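PDB 5MUA: ricin B-related lectin from Polyporus squamosus, which binds beta-D-galactose on a ricin-type beta-trefoil lectin domain that is joined to a calcium-binding, papain-like domain taking up the protease inhibitor E-64. Local coordinates for residues G75-T79 against D80-I84; G91-N94 against Q95-I98; N138-S141 against Q142-T145. All coordinates share one frame; numbering follows the deposited sequence.

The three contacts follow one another along the chain and all belong to the beta-trefoil lectin part. Interactions 1 and 2, with centres 13 Å apart, both reach the bound galactose, and their sugar-binding side chains also meet: His76 CE1 lies 3.1 Å from Asn94 OD1. Interaction 1 supplies Gly75 and His76, interaction 2 supplies Asn94, and Asp72 adds a further hydrogen bond to the same sugar. Interaction 3 lies away from the annotated sites, its centre about 18 Å from that of interaction 1 and 21 Å from that of interaction 2. It nevertheless parallels interaction 2 in sequence, since each turn runs into a Gln-X-Trp tripeptide at the start of a strand.

Interaction 1: G75-T79 against D80-I84. With GAL (beta-D-galactopyranose), chain J.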
# COMPACT_ATOMS: atom_id res chain seq x y z
N GLY B 75 11.59 34.45 -22.69
CA GLY B 75 12.10 34.92 -23.97
C GLY B 75 13.62 34.94 -24.11
O GLY B 75 14.17 35.53 -25.08
N HIS B 76 14.34 34.26 -23.23
CA HIS B 76 15.78 34.20 -23.19
C HIS B 76 16.40 35.61 -23.01
O HIS B 76 17.56 35.79 -23.35
CB HIS B 76 16.39 33.57 -24.47
CG HIS B 76 15.71 32.31 -24.91
ND1 HIS B 76 16.30 31.08 -24.79
CD2 HIS B 76 14.54 32.12 -25.56
CE1 HIS B 76 15.48 30.16 -25.26
NE2 HIS B 76 14.39 30.77 -25.70
N ALA B 77 15.62 36.58 -22.54
CA ALA B 77 16.07 37.99 -22.58
C ALA B 77 17.00 38.33 -21.36
O ALA B 77 16.72 38.02 -20.16
CB ALA B 77 14.86 38.91 -22.64
N ALA B 78 18.09 38.99 -21.71
CA ALA B 78 19.09 39.44 -20.75
C ALA B 78 18.69 40.79 -20.15
O ALA B 78 19.30 41.27 -19.19
CB ALA B 78 20.45 39.57 -21.45
N THR B 79 17.68 41.39 -20.73
CA THR B 79 17.26 42.71 -20.30
C THR B 79 16.83 42.72 -18.86
O THR B 79 16.21 41.78 -18.35
CB THR B 79 16.23 43.35 -21.26
OG1 THR B 79 16.15 44.77 -21.09
CG2 THR B 79 14.89 42.74 -21.15
N ASP B 80 17.19 43.80 -18.16
CA ASP B 80 16.78 43.93 -16.77
C ASP B 80 15.26 43.94 -16.65
O ASP B 80 14.55 44.63 -17.40
CB ASP B 80 17.35 45.21 -16.18
CG ASP B 80 18.81 45.14 -15.99
OD1 ASP B 80 19.42 44.08 -15.90
OD2 ASP B 80 19.42 46.25 -15.94
N GLY B 81 14.76 43.18 -15.67
CA GLY B 81 13.34 43.14 -15.33
C GLY B 81 12.53 42.14 -16.14
O GLY B 81 11.30 42.17 -16.05
N THR B 82 13.22 41.30 -16.91
CA THR B 82 12.60 40.20 -17.62
C THR B 82 11.96 39.19 -16.65
O THR B 82 12.58 38.81 -15.67
CB THR B 82 13.67 39.45 -18.41
OG1 THR B 82 14.25 40.35 -19.38
CG2 THR B 82 13.09 38.24 -19.13
N ALA B 83 10.74 38.78 -16.96
CA ALA B 83 9.96 37.91 -16.05
C ALA B 83 10.65 36.58 -15.94
O ALA B 83 11.16 36.03 -16.94
CB ALA B 83 8.55 37.67 -16.61
N ILE B 84 10.55 36.02 -14.74
CA ILE B 84 10.96 34.64 -14.45
C ILE B 84 9.62 33.88 -14.34
O ILE B 84 8.79 34.24 -13.53
CB ILE B 84 11.73 34.48 -13.12
CG1 ILE B 84 13.00 35.34 -13.06
CG2 ILE B 84 12.05 33.00 -12.87
CD1 ILE B 84 14.06 34.98 -14.06
C1 GAL J . 10.30 31.63 -25.52
C2 GAL J . 11.28 30.73 -24.78
C3 GAL J . 10.65 29.93 -23.66
C4 GAL J . 9.82 30.87 -22.78
C5 GAL J . 8.85 31.71 -23.65
C6 GAL J . 8.09 32.77 -22.87
O1 GAL J . 11.09 32.46 -26.32
O2 GAL J . 11.84 29.81 -25.73
O3 GAL J . 11.74 29.26 -22.96
O4 GAL J . 10.77 31.72 -22.08
O5 GAL J . 9.57 32.44 -24.66
O6 GAL J . 7.16 33.38 -23.74
O HOH W 1 20.76 43.23 -18.04
O HOH W 2 18.36 46.10 -19.38
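Thr82 meets Thr79 across a type II beta turn that closes the loop between strands 70-73 and 82-87 of the beta-trefoil lectin. Its hydroxyl OG1 donates to the backbone O of Thr79 at 2.6 Å, with the donor tilted 31° from the carbonyl plane. The backbone N of Thr82 reaches the same Thr79 O only weakly, at 3.4 Å, so one carbonyl oxygen receives a side-chain and a main-chain bond from a single residue. A chi1 of -62° sets Thr82 OG1 beside the backbone N, and the hydroxyl thereby reaches the oxygen that the N-H approaches. The methyl CB of Ala77 packs against the same hydroxyl, 3.6 Å from Thr82 OG1.

Around the turn, one water donates both to Ala78 O and to Asp80 OD1, the latter at 2.7 Å, and the same carboxylate oxygen accepts from the backbone N of Gln134. Gly81, which carries the positive phi of the turn, and Thr82 together face Gly132 in a G1 beta bulge, tying the hairpin to strand 129-133.

Toward the start of the loop, Gly75 and His76 also have positive phi, and here the chain meets galactose. Gly75 N donates to O4 of the sugar at 2.9 Å. His76 presents its imidazole edgewise, with NE2 2.7 Å from galactose O2 in a hydrogen bond lying near the ring plane.

Interaction 2: G91-N94 against Q95-I98; sequences GGDN and QKWI. With GAL (beta-D-galactopyranose), chain J.
Gln95-Lys96-Trp97 is a Gln-X-Trp tripeptide, the signature of the ricin-type beta-trefoil, and it begins at the last residue of a short 3-10 turn whose first bond runs from Gln95 N to Gly92 O at 3.1 Å. A weaker bond follows one residue on, from Lys96 N to Asp93 O, so successive i to i+3 bonds wind the chain toward strand 97-100.

Lys96 runs extended as far as CE and bends at its last torsion (chi4 70°). Its CD passes 3.4 Å from Asp93 OD1, yet the ammonium NZ stays 4.1 Å from that oxygen, beyond a salt bridge. Asp93 OD1 instead pairs with Lys111, while Lys96 NZ donates to a water that also bonds to Gly92 O. Gln95 OE1 accepts from a second water, at 2.6 Å, which in turn takes the N-H of Gly91. The amide NE2 of Gln95 bonds to Asp72 OD2; since Asp72 OD1 holds galactose, Gln95 stands in the second shell, consistent with its orienting the carboxylate of Asp72.

Asn94 reaches the sugar directly. With CG lying between its backbone N and carbonyl carbon (chi1 70°), ND2 donates to galactose O3 at 2.9 Å along a nearly straight line (175°), and it also bonds to Leu73 O. Beyond the turn, the indole of Trp97 packs among strands 59-64, 70-73 and 107-110, its NE1 bonded to Met71 O.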
# COMPACT_ATOMS: atom_id res chain seq x y z
N GLY B 91 14.88 22.15 -22.84
CA GLY B 91 16.30 21.94 -23.00
C GLY B 91 17.08 23.24 -23.26
O GLY B 91 18.27 23.18 -23.45
N GLY B 92 16.44 24.40 -23.26
CA GLY B 92 17.13 25.66 -23.58
C GLY B 92 18.00 26.12 -22.42
O GLY B 92 17.77 25.79 -21.24
N ASP B 93 18.97 26.97 -22.73
CA ASP B 93 19.88 27.46 -21.73
C ASP B 93 19.21 28.50 -20.78
O ASP B 93 19.77 28.81 -19.69
CB ASP B 93 21.09 28.05 -22.40
CG ASP B 93 22.08 26.97 -22.81
OD1 ASP B 93 21.99 25.83 -22.33
OD2 ASP B 93 22.98 27.34 -23.55
N ASN B 94 18.06 29.01 -21.21
CA ASN B 94 17.26 29.91 -20.34
C ASN B 94 16.41 29.13 -19.34
O ASN B 94 15.58 29.71 -18.65
CB ASN B 94 16.35 30.84 -21.16
CG ASN B 94 15.20 30.08 -21.85
OD1 ASN B 94 15.40 28.97 -22.38
ND2 ASN B 94 14.01 30.66 -21.85
N GLN B 95 16.53 27.82 -19.29
CA GLN B 95 16.04 26.99 -18.15
C GLN B 95 17.16 26.34 -17.34
O GLN B 95 16.91 25.44 -16.52
CB GLN B 95 15.06 25.90 -18.65
CG GLN B 95 13.89 26.53 -19.40
CD GLN B 95 12.87 25.53 -19.85
OE1 GLN B 95 13.12 24.29 -19.81
NE2 GLN B 95 11.67 26.03 -20.16
N LYS B 96 18.41 26.71 -17.61
CA LYS B 96 19.53 26.22 -16.88
C LYS B 96 20.08 27.35 -16.04
O LYS B 96 20.16 28.51 -16.51
CB LYS B 96 20.63 25.74 -17.82
CG LYS B 96 20.23 24.46 -18.56
CD LYS B 96 21.36 24.03 -19.51
CE LYS B 96 21.24 22.59 -19.99
NZ LYS B 96 20.13 22.41 -20.91
N TRP B 97 20.43 26.99 -14.82
CA TRP B 97 20.74 27.94 -13.74
C TRP B 97 22.03 27.57 -13.02
O TRP B 97 22.20 26.42 -12.61
CB TRP B 97 19.57 27.98 -12.76
CG TRP B 97 18.31 28.41 -13.41
CD1 TRP B 97 17.30 27.60 -13.86
CD2 TRP B 97 17.91 29.74 -13.75
NE1 TRP B 97 16.36 28.34 -14.45
CE2 TRP B 97 16.67 29.66 -14.40
CE3 TRP B 97 18.49 31.00 -13.58
CZ2 TRP B 97 15.95 30.79 -14.85
CZ3 TRP B 97 17.76 32.16 -13.99
CH2 TRP B 97 16.55 32.07 -14.65
N ILE B 98 22.95 28.53 -12.93
CA ILE B 98 24.24 28.36 -12.31
C ILE B 98 24.02 28.88 -10.90
O ILE B 98 23.71 30.07 -10.70
CB ILE B 98 25.39 29.10 -13.05
CG1 ILE B 98 25.58 28.48 -14.47
CG2 ILE B 98 26.68 28.87 -12.27
CD1 ILE B 98 26.51 29.26 -15.42
C1 GAL J . 10.30 31.63 -25.52
C2 GAL J . 11.28 30.73 -24.78
C3 GAL J . 10.65 29.93 -23.66
C4 GAL J . 9.82 30.87 -22.78
C5 GAL J . 8.85 31.71 -23.65
C6 GAL J . 8.09 32.77 -22.87
O1 GAL J . 11.09 32.46 -26.32
O2 GAL J . 11.84 29.81 -25.73
O3 GAL J . 11.74 29.26 -22.96
O4 GAL J . 10.77 31.72 -22.08
O5 GAL J . 9.57 32.44 -24.66
O6 GAL J . 7.16 33.38 -23.74
O HOH W 3 14.78 22.26 -20.01
O HOH W 4 17.40 23.20 -19.92

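Interaction 3: N138-S141 against Q142-T145; sequences NNTS and QNWT
Asn143 lays its side-chain amide against Thr140, the two side chains crossing at about a right angle. The nitrogen ND2 lies 3.5 Å from both CB and CG2 of Thr140, which is van der Waals packing of an amide on an aliphatic surface. The backbone of the same residues closes a type I beta turn: Asn143 N donates to Thr140 O at 3.0 Å.

Asn139, one residue before the turn, offers OD1 to the backbone N of Ser141 at 2.9 Å, forming an Asx turn. The hydroxyl OG of Ser141 donates to the same oxygen at 2.7 Å, because chi1 (67°) sets OG between the backbone N and the carbonyl carbon. Two bonds from one serine thus grip one amide oxygen. A water spans Asn139 O and Gln142 N, with 2.8 Å to Gln142 N.

Gln142 extends away from the turn. Its NE2 bonds to Gln134 O and Thr118 OG1, and its OE1 to Ile136 N and Lys107 NZ. Trp144 brings CZ2 to 4.1 Å from Ser141 O, while its NE1 bonds to Val117 O and the indole packs on strands 7-13, 107-110 and 116-120. Glutamine turned to the preceding loop and tryptophan to the interior, with Asn143 between, make Gln142-Asn143-Trp144 a Gln-X-Trp motif of the ricin-type beta-trefoil.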
# COMPACT_ATOMS: atom_id res chain seq x y z
N ASN B 138 24.67 46.95 -4.87
CA ASN B 138 24.22 47.89 -3.82
C ASN B 138 23.02 47.41 -3.00
O ASN B 138 22.53 48.09 -2.09
CB ASN B 138 24.03 49.27 -4.41
CG ASN B 138 22.81 49.39 -5.31
OD1 ASN B 138 22.18 48.38 -5.70
ND2 ASN B 138 22.49 50.60 -5.68
N ASN B 139 22.57 46.17 -3.24
CA ASN B 139 21.65 45.52 -2.34
C ASN B 139 21.76 44.00 -2.45
O ASN B 139 22.53 43.50 -3.29
CB ASN B 139 20.22 46.07 -2.52
CG ASN B 139 19.55 45.63 -3.84
OD1 ASN B 139 19.65 44.48 -4.25
ND2 ASN B 139 18.83 46.53 -4.46
N THR B 140 20.99 43.30 -1.61
CA THR B 140 21.07 41.86 -1.54
C THR B 140 19.91 41.16 -2.25
O THR B 140 19.66 40.00 -1.95
CB THR B 140 21.25 41.36 -0.12
OG1 THR B 140 20.16 41.78 0.66
CG2 THR B 140 22.53 41.82 0.46
N SER B 141 19.23 41.85 -3.14
CA SER B 141 18.02 41.34 -3.79
C SER B 141 18.28 40.11 -4.65
O SER B 141 17.33 39.41 -5.02
CB SER B 141 17.34 42.45 -4.61
OG SER B 141 18.16 42.82 -5.75
N GLN B 142 19.53 39.85 -5.02
CA GLN B 142 19.87 38.67 -5.78
C GLN B 142 20.41 37.51 -4.93
O GLN B 142 20.92 36.51 -5.48
CB GLN B 142 20.87 39.00 -6.89
CG GLN B 142 20.41 40.18 -7.71
CD GLN B 142 21.29 40.54 -8.87
OE1 GLN B 142 22.51 40.52 -8.78
NE2 GLN B 142 20.66 40.95 -9.94
N ASN B 143 20.27 37.63 -3.60
CA ASN B 143 20.84 36.63 -2.73
C ASN B 143 19.67 35.80 -2.20
O ASN B 143 18.62 36.35 -1.80
CB ASN B 143 21.55 37.27 -1.55
CG ASN B 143 22.81 38.01 -1.97
OD1 ASN B 143 23.28 37.89 -3.11
ND2 ASN B 143 23.37 38.75 -1.03
N TRP B 144 19.90 34.52 -2.15
CA TRP B 144 18.83 33.52 -1.81
C TRP B 144 19.47 32.52 -0.84
O TRP B 144 20.66 32.25 -0.92
CB TRP B 144 18.37 32.79 -3.10
CG TRP B 144 17.81 33.74 -4.09
CD1 TRP B 144 18.51 34.36 -5.07
CD2 TRP B 144 16.50 34.26 -4.15
NE1 TRP B 144 17.70 35.25 -5.75
CE2 TRP B 144 16.47 35.21 -5.19
CE3 TRP B 144 15.33 34.07 -3.38
CZ2 TRP B 144 15.33 35.92 -5.50
CZ3 TRP B 144 14.22 34.76 -3.70
CH2 TRP B 144 14.20 35.69 -4.74
N THR B 145 18.65 31.93 0.01
CA THR B 145 19.03 30.79 0.81
C THR B 145 18.29 29.56 0.35
O THR B 145 17.26 29.68 -0.23
CB THR B 145 18.83 31.02 2.30
OG1 THR B 145 17.47 31.22 2.59
CG2 THR B 145 19.60 32.27 2.74
O HOH W 5 21.89 41.44 -5.08
O HOH W 6 16.53 37.97 -2.65